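Side-chain contacts in putative acetyltransferase (Streptococcus mutans, PDB 3LD2), which binds coenzyme A and probably transfers an acyl group from acyl-coenzyme A to an acceptor not yet identified: residues I115-K120 with K124-A129; F83-I88 with V93-Y98; E155-Y160 with D183-S188. All coordinates share one frame; numbering follows the deposited sequence.

Interaction 1: residues I115-K120 with K124-A129; sequences IAVAEK and KGIGRA. With COA (coenzyme A), chain E.
Val117, at the end of strand 110-117, meets the first turn of helix 126-138 through one methyl: its CG2 lies 3.8 Å from CG2 of Ile126. The torsions aim both groups. Val117 holds CG2 anti to its carbonyl carbon, while Ile126 has CG2 anti to the backbone N and CG1 anti to the carbonyl carbon, which carries CD1 toward Val93. One strand position earlier, Ile115 is fully extended (chi1 -171°, chi2 178°), which carries CD1 to within 3.9 Å of Gly127 O. Branched aliphatic residues suit this place, since they fill the short gap between strand and helix without adding a polar group.

Four backbone N-H groups of these segments donate to coenzyme A. This is the pyrophosphate-binding loop of the GNAT fold, set between strand and helix of a beta-alpha-beta unit. Gly125 N to O1A, Gly127 N to O5A and Arg128 N to O2A each measure 2.7 Å, so the helix start, with Gly125 as N-cap, turns its N-H groups and probably its dipole onto the phosphates. Gly127, having no side chain, lets the cofactor's O6A lie close against the helix start. On the strand, Val117 N donates to O9P of the pantetheine arm at 2.9 Å, with an N-H...O angle of 166°.

Among the charged residues, the extended Lys124 passes CE 3.6 Å from Lys120 O, and its ammonium forms a salt bridge with Glu121.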
# COMPACT_ATOMS: atom_id res chain seq x y z
N ILE A 115 -1.49 -0.00 0.09
CA ILE A 115 -2.72 -0.47 -0.54
C ILE A 115 -3.86 -0.57 0.48
O ILE A 115 -3.66 -0.90 1.63
CB ILE A 115 -2.52 -1.82 -1.25
CG1 ILE A 115 -3.76 -2.18 -2.09
CG2 ILE A 115 -2.22 -2.89 -0.23
CD1 ILE A 115 -3.63 -3.46 -2.85
N ALA A 116 -5.06 -0.21 0.04
CA ALA A 116 -6.21 -0.26 0.92
C ALA A 116 -7.42 -0.69 0.10
O ALA A 116 -7.74 -0.09 -0.92
CB ALA A 116 -6.44 1.09 1.62
N VAL A 117 -8.05 -1.78 0.52
CA VAL A 117 -9.26 -2.24 -0.13
C VAL A 117 -10.43 -2.04 0.82
O VAL A 117 -10.28 -2.22 2.03
CB VAL A 117 -9.17 -3.69 -0.52
CG1 VAL A 117 -10.54 -4.21 -0.90
CG2 VAL A 117 -8.19 -3.84 -1.67
N ALA A 118 -11.58 -1.65 0.29
CA ALA A 118 -12.74 -1.41 1.14
C ALA A 118 -13.17 -2.69 1.84
O ALA A 118 -13.33 -3.74 1.20
CB ALA A 118 -13.88 -0.84 0.34
N GLU A 119 -13.34 -2.60 3.15
CA GLU A 119 -13.70 -3.76 3.97
C GLU A 119 -14.77 -4.68 3.38
O GLU A 119 -14.57 -5.89 3.29
CB GLU A 119 -14.16 -3.28 5.33
CG GLU A 119 -14.78 -4.34 6.20
CD GLU A 119 -14.45 -4.11 7.65
OE1 GLU A 119 -15.32 -3.59 8.38
OE2 GLU A 119 -13.29 -4.40 8.04
N LYS A 120 -15.90 -4.11 2.97
CA LYS A 120 -17.00 -4.91 2.41
C LYS A 120 -16.63 -5.56 1.08
O LYS A 120 -17.23 -6.56 0.68
CB LYS A 120 -18.27 -4.07 2.28
CG LYS A 120 -18.32 -2.92 3.27
CD LYS A 120 -19.60 -2.90 4.12
CE LYS A 120 -19.35 -3.49 5.52
NZ LYS A 120 -20.45 -3.18 6.48
N LYS A 124 -12.31 -10.50 -2.72
CA LYS A 124 -12.88 -10.66 -4.05
C LYS A 124 -11.87 -10.53 -5.18
O LYS A 124 -12.27 -10.44 -6.33
CB LYS A 124 -14.01 -9.66 -4.27
CG LYS A 124 -15.10 -9.72 -3.20
CD LYS A 124 -16.26 -8.79 -3.54
CE LYS A 124 -17.13 -8.55 -2.30
NZ LYS A 124 -18.35 -7.71 -2.58
N GLY A 125 -10.58 -10.50 -4.86
CA GLY A 125 -9.54 -10.39 -5.87
C GLY A 125 -9.03 -8.98 -6.20
O GLY A 125 -8.14 -8.83 -7.04
N ILE A 126 -9.59 -7.97 -5.54
CA ILE A 126 -9.23 -6.57 -5.82
C ILE A 126 -7.77 -6.25 -5.46
O ILE A 126 -7.05 -5.61 -6.25
CB ILE A 126 -10.15 -5.57 -5.11
CG1 ILE A 126 -11.56 -5.60 -5.72
CG2 ILE A 126 -9.58 -4.16 -5.16
CD1 ILE A 126 -12.63 -5.00 -4.81
N GLY A 127 -7.36 -6.67 -4.26
CA GLY A 127 -5.99 -6.47 -3.84
C GLY A 127 -5.03 -7.11 -4.82
O GLY A 127 -4.08 -6.49 -5.29
N ARG A 128 -5.29 -8.35 -5.16
CA ARG A 128 -4.45 -9.07 -6.08
C ARG A 128 -4.27 -8.30 -7.40
O ARG A 128 -3.16 -8.18 -7.92
CB ARG A 128 -5.05 -10.46 -6.32
CG ARG A 128 -4.20 -11.37 -7.15
CD ARG A 128 -4.68 -12.82 -7.12
NE ARG A 128 -4.09 -13.50 -8.27
CZ ARG A 128 -3.84 -14.80 -8.38
NH1 ARG A 128 -4.14 -15.65 -7.38
NH2 ARG A 128 -3.29 -15.26 -9.51
N ALA A 129 -5.38 -7.78 -7.93
CA ALA A 129 -5.39 -7.15 -9.23
C ALA A 129 -4.64 -5.82 -9.20
O ALA A 129 -3.95 -5.44 -10.15
CB ALA A 129 -6.85 -6.95 -9.71
N1A COA E . -7.78 -14.12 5.89
C2A COA E . -6.95 -15.16 5.24
N3A COA E . -6.28 -14.86 3.93
C4A COA E . -6.45 -13.55 3.32
C5A COA E . -7.27 -12.51 3.98
C6A COA E . -7.95 -12.80 5.28
N6A COA E . -8.75 -11.74 5.88
N7A COA E . -7.27 -11.28 3.17
C8A COA E . -6.45 -11.56 2.02
N9A COA E . -5.87 -12.92 2.17
C1B COA E . -5.36 -13.47 1.02
C2B COA E . -5.68 -14.82 0.42
O2B COA E . -5.76 -16.03 1.12
C3B COA E . -5.72 -14.67 -1.04
O3B COA E . -6.14 -15.67 -1.91
P3B COA E . -7.77 -16.07 -1.88
O7A COA E . -8.05 -16.83 -3.31
O8A COA E . -8.13 -17.11 -0.63
O9A COA E . -8.62 -14.90 -1.70
C4B COA E . -5.46 -13.21 -1.33
O4B COA E . -5.29 -12.48 -0.06
C5B COA E . -5.64 -12.39 -2.56
O5B COA E . -6.86 -11.86 -2.06
P1A COA E . -7.51 -10.40 -2.40
O1A COA E . -9.15 -10.57 -2.52
O2A COA E . -6.93 -9.92 -3.65
O3A COA E . -7.17 -9.35 -1.19
P2A COA E . -8.09 -8.04 -0.81
O4A COA E . -9.31 -8.51 0.19
O5A COA E . -8.63 -7.39 -2.00
O6A COA E . -7.15 -7.00 0.04
CBP COA E . -5.68 -6.30 1.68
CCP COA E . -6.07 -7.49 0.79
CDP COA E . -5.28 -5.13 0.75
CEP COA E . -4.53 -6.69 2.66
CAP COA E . -6.93 -5.86 2.48
OAP COA E . -7.24 -6.71 3.55
C9P COA E . -6.69 -4.49 3.09
O9P COA E . -7.32 -3.57 2.68
N8P COA E . -6.31 -4.41 4.49
C7P COA E . -6.67 -3.16 5.12
C6P COA E . -5.44 -2.42 5.66
C5P COA E . -4.20 -2.75 4.84
O5P COA E . -4.06 -2.24 3.77
N4P COA E . -3.14 -3.58 5.37
C3P COA E . -1.74 -3.42 4.93
C2P COA E . -1.56 -2.84 3.52
S1P COA E . -0.64 -1.27 3.66

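Interaction 2: residues F83-I88 with V93-Y98; sequences FLVAKI and VGVLDY
Leu84 and Leu96 bond to each other in both directions across the antiparallel hairpin of strands 82-88 and 92-100, part of the central GNAT sheet. Leu84 N gives its hydrogen to Leu96 O at 2.7 Å, and Leu96 N returns one to Leu84 O at 2.8 Å. At the next hydrogen-bonded pair, Ala86 N donates to Gly94 O at 2.8 Å, reaching it from 42° out of the carbonyl plane.

Here the register slips. Ala86 O accepts a bond from Val93 N at 2.7 Å and a second, weak one from Gly94 N, so two residues face one: a classic beta bulge. Glycine suits position 94 because its bare CA faces the Ala86 methyl. The outward-facing backbone is satisfied too: Val85 pairs with Ser38, and Val93 and Val95 pair with Ala118 and Ala116.

Beta-branched valines suit extended strands, and the CG2 methyls of Val85 and Val95 fill their non-hydrogen-bonded pair. Leu84 lies on the other face, with CG at the edge of the Tyr98 ring. The amine of Lys87 is held by salt bridges to Asp44 and Asp90. Phe83 and Asp97 point the same way from their strands; chi1 of 71° leads the Asp97 carboxylate off the ring, toward a long, weak ion pair with Lys76, and leaves CB in a CH-pi contact over the face of the Phe83 ring, 4.0 Å from the centroid and 23° off the normal.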
# COMPACT_ATOMS: atom_id res chain seq x y z
N PHE A 83 -0.76 6.70 -8.14
CA PHE A 83 -1.92 6.04 -7.55
C PHE A 83 -2.71 5.19 -8.55
O PHE A 83 -3.16 5.69 -9.59
CB PHE A 83 -2.88 7.06 -6.94
CG PHE A 83 -2.28 7.93 -5.87
CD1 PHE A 83 -2.71 7.82 -4.55
CD2 PHE A 83 -1.32 8.88 -6.18
CE1 PHE A 83 -2.19 8.63 -3.55
CE2 PHE A 83 -0.79 9.70 -5.19
CZ PHE A 83 -1.23 9.57 -3.86
N LEU A 84 -2.88 3.92 -8.25
CA LEU A 84 -3.82 3.08 -8.97
C LEU A 84 -5.09 2.99 -8.14
O LEU A 84 -5.05 2.86 -6.90
CB LEU A 84 -3.25 1.69 -9.20
CG LEU A 84 -1.96 1.69 -10.02
CD1 LEU A 84 -1.39 0.28 -10.11
CD2 LEU A 84 -2.20 2.25 -11.41
N VAL A 85 -6.23 3.05 -8.81
CA VAL A 85 -7.50 3.01 -8.12
C VAL A 85 -8.41 1.91 -8.71
O VAL A 85 -8.34 1.59 -9.89
CB VAL A 85 -8.13 4.41 -8.13
CG1 VAL A 85 -9.59 4.36 -8.48
CG2 VAL A 85 -7.91 5.11 -6.80
N ALA A 86 -9.21 1.27 -7.87
CA ALA A 86 -10.15 0.28 -8.40
C ALA A 86 -11.57 0.76 -8.18
O ALA A 86 -11.91 1.30 -7.13
CB ALA A 86 -9.92 -1.09 -7.80
N LYS A 87 -12.41 0.62 -9.20
CA LYS A 87 -13.78 1.12 -9.11
C LYS A 87 -14.75 0.02 -9.47
O LYS A 87 -14.46 -0.85 -10.31
CB LYS A 87 -14.01 2.32 -10.04
CG LYS A 87 -13.19 3.57 -9.74
CD LYS A 87 -13.65 4.73 -10.64
CE LYS A 87 -12.59 5.80 -10.83
NZ LYS A 87 -13.14 7.20 -10.85
N ILE A 88 -15.92 0.09 -8.84
CA ILE A 88 -17.05 -0.76 -9.17
C ILE A 88 -18.27 0.16 -9.30
O ILE A 88 -18.79 0.64 -8.30
CB ILE A 88 -17.28 -1.83 -8.07
CG1 ILE A 88 -16.10 -2.78 -8.02
CG2 ILE A 88 -18.52 -2.65 -8.37
CD1 ILE A 88 -16.29 -3.95 -7.07
N VAL A 93 -13.23 1.53 -4.74
CA VAL A 93 -13.30 0.45 -3.76
C VAL A 93 -11.92 -0.09 -3.36
O VAL A 93 -11.81 -0.98 -2.52
CB VAL A 93 -14.14 -0.76 -4.25
CG1 VAL A 93 -15.62 -0.41 -4.25
CG2 VAL A 93 -13.65 -1.26 -5.62
N GLY A 94 -10.88 0.46 -3.99
CA GLY A 94 -9.51 0.10 -3.68
C GLY A 94 -8.52 1.15 -4.15
O GLY A 94 -8.78 1.88 -5.12
N VAL A 95 -7.38 1.24 -3.47
CA VAL A 95 -6.35 2.18 -3.89
C VAL A 95 -4.93 1.68 -3.57
O VAL A 95 -4.68 1.10 -2.51
CB VAL A 95 -6.57 3.58 -3.29
CG1 VAL A 95 -6.61 3.52 -1.76
CG2 VAL A 95 -5.50 4.55 -3.79
N LEU A 96 -4.01 1.89 -4.51
CA LEU A 96 -2.62 1.54 -4.33
C LEU A 96 -1.75 2.70 -4.78
O LEU A 96 -1.84 3.13 -5.94
CB LEU A 96 -2.27 0.26 -5.10
CG LEU A 96 -0.81 -0.23 -4.92
CD1 LEU A 96 -0.62 -1.73 -5.18
CD2 LEU A 96 0.20 0.57 -5.77
N ASP A 97 -0.94 3.24 -3.87
CA ASP A 97 0.03 4.26 -4.23
C ASP A 97 1.44 3.70 -4.11
O ASP A 97 1.71 2.86 -3.25
CB ASP A 97 -0.09 5.48 -3.32
CG ASP A 97 0.39 5.20 -1.92
OD1 ASP A 97 -0.23 4.36 -1.25
OD2 ASP A 97 1.38 5.83 -1.48
N TYR A 98 2.33 4.14 -5.00
CA TYR A 98 3.71 3.67 -4.97
C TYR A 98 4.69 4.77 -5.28
O TYR A 98 4.35 5.78 -5.88
CB TYR A 98 3.94 2.47 -5.90
CG TYR A 98 3.73 2.73 -7.37
CD1 TYR A 98 4.80 3.11 -8.17
CD2 TYR A 98 2.49 2.55 -7.97
CE1 TYR A 98 4.64 3.33 -9.53
CE2 TYR A 98 2.30 2.77 -9.33
CZ TYR A 98 3.39 3.17 -10.11
OH TYR A 98 3.25 3.40 -11.48

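Interaction 3: residues E155-Y160 with D183-S188; sequences EAVLFY and DDLIYS. With COA (coenzyme A), chain E.
Val157 straddles the gap between helix 154-162 and strand 180-190 with its two methyls. CG2 comes within 4.1 Å of Leu185 CD1, and CG1 lies 3.8 Å from the phenolic OH of Tyr187, Val157 and Tyr187 crossing at about a right angle. A turn further on, Tyr160 adds its CB over one face of the Tyr187 ring, 4.3 Å from CD1. The strand residues do most of the reaching: with chi1 near -80°, Tyr187 sets its CG anti to the carbonyl carbon and extends the ring across to the helix. A long aromatic suits this position because the segment axes come no closer than 10.7 Å, and the ring spans that gap.

These few touches make the close part of a sparse interface, which buries 175 Å² in all. The helix and strand run nearly parallel, 22° apart, as the helix packs over the C-terminal half of the GNAT sheet. Tyr160 and Tyr187 are buried, with Ile147 of strand 144-150 touching both side chains. Val157 and Leu185, by contrast, are partly exposed and mark the solvent side, although Val157 makes the nearest touches.

Another side of the helix belongs to coenzyme A. Phe159, with CG anti to its backbone N (chi1 -175°), lays one ring face against the cofactor's CCP and turns its in-plane edge to O4B. Ala156 CB meets C3P at 3.7 Å, its small methyl letting the pantetheine arm pass close, and Tyr160 OH approaches C2P at 3.8 Å, near the thiol end. Between the two segments the touches are van der Waals, with no polar bond, which implies that shape and apolar fit hold helix and strand together here.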
# COMPACT_ATOMS: atom_id res chain seq x y z
N GLU A 155 -4.11 -10.15 7.89
CA GLU A 155 -4.55 -10.36 6.51
C GLU A 155 -3.49 -9.93 5.50
O GLU A 155 -3.35 -10.57 4.45
CB GLU A 155 -5.90 -9.70 6.20
CG GLU A 155 -6.13 -8.38 6.88
CD GLU A 155 -6.63 -8.55 8.30
OE1 GLU A 155 -6.26 -7.73 9.18
OE2 GLU A 155 -7.40 -9.52 8.53
N ALA A 156 -2.77 -8.85 5.81
CA ALA A 156 -1.66 -8.41 4.97
C ALA A 156 -0.55 -9.46 4.93
O ALA A 156 -0.00 -9.78 3.86
CB ALA A 156 -1.11 -7.06 5.42
N VAL A 157 -0.23 -10.01 6.09
CA VAL A 157 0.77 -11.07 6.15
C VAL A 157 0.40 -12.17 5.15
O VAL A 157 1.25 -12.63 4.38
CB VAL A 157 0.92 -11.64 7.61
CG1 VAL A 157 1.65 -12.95 7.60
CG2 VAL A 157 1.64 -10.64 8.52
N LEU A 158 -0.86 -12.57 5.14
CA LEU A 158 -1.26 -13.72 4.34
C LEU A 158 -1.34 -13.35 2.86
O LEU A 158 -0.91 -14.10 1.98
CB LEU A 158 -2.59 -14.27 4.84
CG LEU A 158 -2.50 -14.94 6.21
CD1 LEU A 158 -3.87 -15.39 6.68
CD2 LEU A 158 -1.53 -16.13 6.16
N PHE A 159 -1.91 -12.18 2.60
CA PHE A 159 -1.96 -11.57 1.28
C PHE A 159 -0.58 -11.57 0.61
O PHE A 159 -0.41 -12.14 -0.47
CB PHE A 159 -2.49 -10.13 1.44
CG PHE A 159 -2.72 -9.41 0.15
CD1 PHE A 159 -3.66 -9.84 -0.75
CD2 PHE A 159 -2.00 -8.25 -0.14
CE1 PHE A 159 -3.89 -9.13 -1.94
CE2 PHE A 159 -2.22 -7.53 -1.30
CZ PHE A 159 -3.17 -7.97 -2.20
N TYR A 160 0.40 -10.96 1.27
CA TYR A 160 1.72 -10.78 0.67
C TYR A 160 2.44 -12.10 0.40
O TYR A 160 3.07 -12.27 -0.65
CB TYR A 160 2.60 -9.84 1.48
CG TYR A 160 2.14 -8.40 1.39
CD1 TYR A 160 1.85 -7.83 0.16
CD2 TYR A 160 2.02 -7.62 2.53
CE1 TYR A 160 1.43 -6.51 0.06
CE2 TYR A 160 1.61 -6.30 2.45
CZ TYR A 160 1.32 -5.74 1.21
OH TYR A 160 0.90 -4.43 1.13
N ASP A 183 5.81 -6.34 16.11
CA ASP A 183 6.99 -6.42 15.26
C ASP A 183 6.77 -5.78 13.89
O ASP A 183 5.64 -5.64 13.41
CB ASP A 183 7.40 -7.88 15.03
CG ASP A 183 7.87 -8.57 16.31
OD1 ASP A 183 8.30 -7.90 17.27
OD2 ASP A 183 7.82 -9.81 16.32
N ASP A 184 7.87 -5.43 13.24
CA ASP A 184 7.83 -4.89 11.91
C ASP A 184 8.37 -5.95 10.96
O ASP A 184 9.54 -6.32 11.04
CB ASP A 184 8.69 -3.64 11.85
CG ASP A 184 8.54 -2.88 10.55
OD1 ASP A 184 7.53 -3.09 9.84
OD2 ASP A 184 9.44 -2.06 10.26
N LEU A 185 7.52 -6.47 10.08
CA LEU A 185 7.96 -7.47 9.13
C LEU A 185 8.21 -6.83 7.79
O LEU A 185 7.36 -6.10 7.28
CB LEU A 185 6.93 -8.58 8.99
CG LEU A 185 6.44 -9.19 10.30
CD1 LEU A 185 5.40 -10.26 9.98
CD2 LEU A 185 7.62 -9.73 11.07
N ILE A 186 9.39 -7.09 7.25
CA ILE A 186 9.83 -6.42 6.05
C ILE A 186 9.75 -7.41 4.93
O ILE A 186 10.45 -8.42 4.96
CB ILE A 186 11.26 -5.90 6.21
CG1 ILE A 186 11.27 -4.84 7.31
CG2 ILE A 186 11.78 -5.30 4.89
CD1 ILE A 186 12.58 -4.16 7.49
N TYR A 187 8.86 -7.13 3.97
CA TYR A 187 8.64 -8.00 2.83
C TYR A 187 9.24 -7.45 1.55
O TYR A 187 9.24 -6.24 1.31
CB TYR A 187 7.14 -8.26 2.63
CG TYR A 187 6.57 -9.30 3.56
CD1 TYR A 187 6.49 -10.63 3.18
CD2 TYR A 187 6.13 -8.96 4.83
CE1 TYR A 187 5.99 -11.59 4.03
CE2 TYR A 187 5.62 -9.91 5.70
CZ TYR A 187 5.55 -11.21 5.30
OH TYR A 187 5.03 -12.15 6.15
N SER A 188 9.76 -8.31 0.70
CA SER A 188 10.36 -7.80 -0.51
C SER A 188 9.91 -8.61 -1.70
O SER A 188 9.27 -9.65 -1.55
CB SER A 188 11.90 -7.71 -0.39
OG SER A 188 12.47 -8.99 -0.22
N1A COA E . -7.78 -14.12 5.89
C2A COA E . -6.95 -15.16 5.24
N3A COA E . -6.28 -14.86 3.93
C4A COA E . -6.45 -13.55 3.32
C5A COA E . -7.27 -12.51 3.98
C6A COA E . -7.95 -12.80 5.28
N6A COA E . -8.75 -11.74 5.88
N7A COA E . -7.27 -11.28 3.17
C8A COA E . -6.45 -11.56 2.02
N9A COA E . -5.87 -12.92 2.17
C1B COA E . -5.36 -13.47 1.02
C2B COA E . -5.68 -14.82 0.42
O2B COA E . -5.76 -16.03 1.12
C3B COA E . -5.72 -14.67 -1.04
O3B COA E . -6.14 -15.67 -1.91
P3B COA E . -7.77 -16.07 -1.88
O7A COA E . -8.05 -16.83 -3.31
O8A COA E . -8.13 -17.11 -0.63
O9A COA E . -8.62 -14.90 -1.70
C4B COA E . -5.46 -13.21 -1.33
O4B COA E . -5.29 -12.48 -0.06
C5B COA E . -5.64 -12.39 -2.56
O5B COA E . -6.86 -11.86 -2.06
P1A COA E . -7.51 -10.40 -2.40
O1A COA E . -9.15 -10.57 -2.52
O2A COA E . -6.93 -9.92 -3.65
O3A COA E . -7.17 -9.35 -1.19
P2A COA E . -8.09 -8.04 -0.81
O4A COA E . -9.31 -8.51 0.19
O5A COA E . -8.63 -7.39 -2.00
O6A COA E . -7.15 -7.00 0.04
CBP COA E . -5.68 -6.30 1.68
CCP COA E . -6.07 -7.49 0.79
CDP COA E . -5.28 -5.13 0.75
CEP COA E . -4.53 -6.69 2.66
CAP COA E . -6.93 -5.86 2.48
OAP COA E . -7.24 -6.71 3.55
C9P COA E . -6.69 -4.49 3.09
O9P COA E . -7.32 -3.57 2.68
N8P COA E . -6.31 -4.41 4.49
C7P COA E . -6.67 -3.16 5.12
C6P COA E . -5.44 -2.42 5.66
C5P COA E . -4.20 -2.75 4.84
O5P COA E . -4.06 -2.24 3.77
N4P COA E . -3.14 -3.58 5.37
C3P COA E . -1.74 -3.42 4.93
C2P COA E . -1.56 -2.84 3.52
S1P COA E . -0.64 -1.27 3.66

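From the N terminus, interaction 2 comes first, closing the tight hairpin between strands 82-88 and 92-100. Strand 110-117 then lies beside 92-100, and interaction 1 closes the short turn from its end into helix 126-138. Interaction 3 spans a longer loop, bringing helix 154-162 against strand 180-190. The three follow in series, neither nesting nor crossing. Strands 92-100 and 110-117 are neighbours in the sheet, which joins interactions 1 and 2. Interactions 1 and 3 meet around coenzyme A, where the Phe159 ring packs on Gly127. Interactions 2 and 3 do not touch; the sheet connects them from opposite sides of the chain's centre.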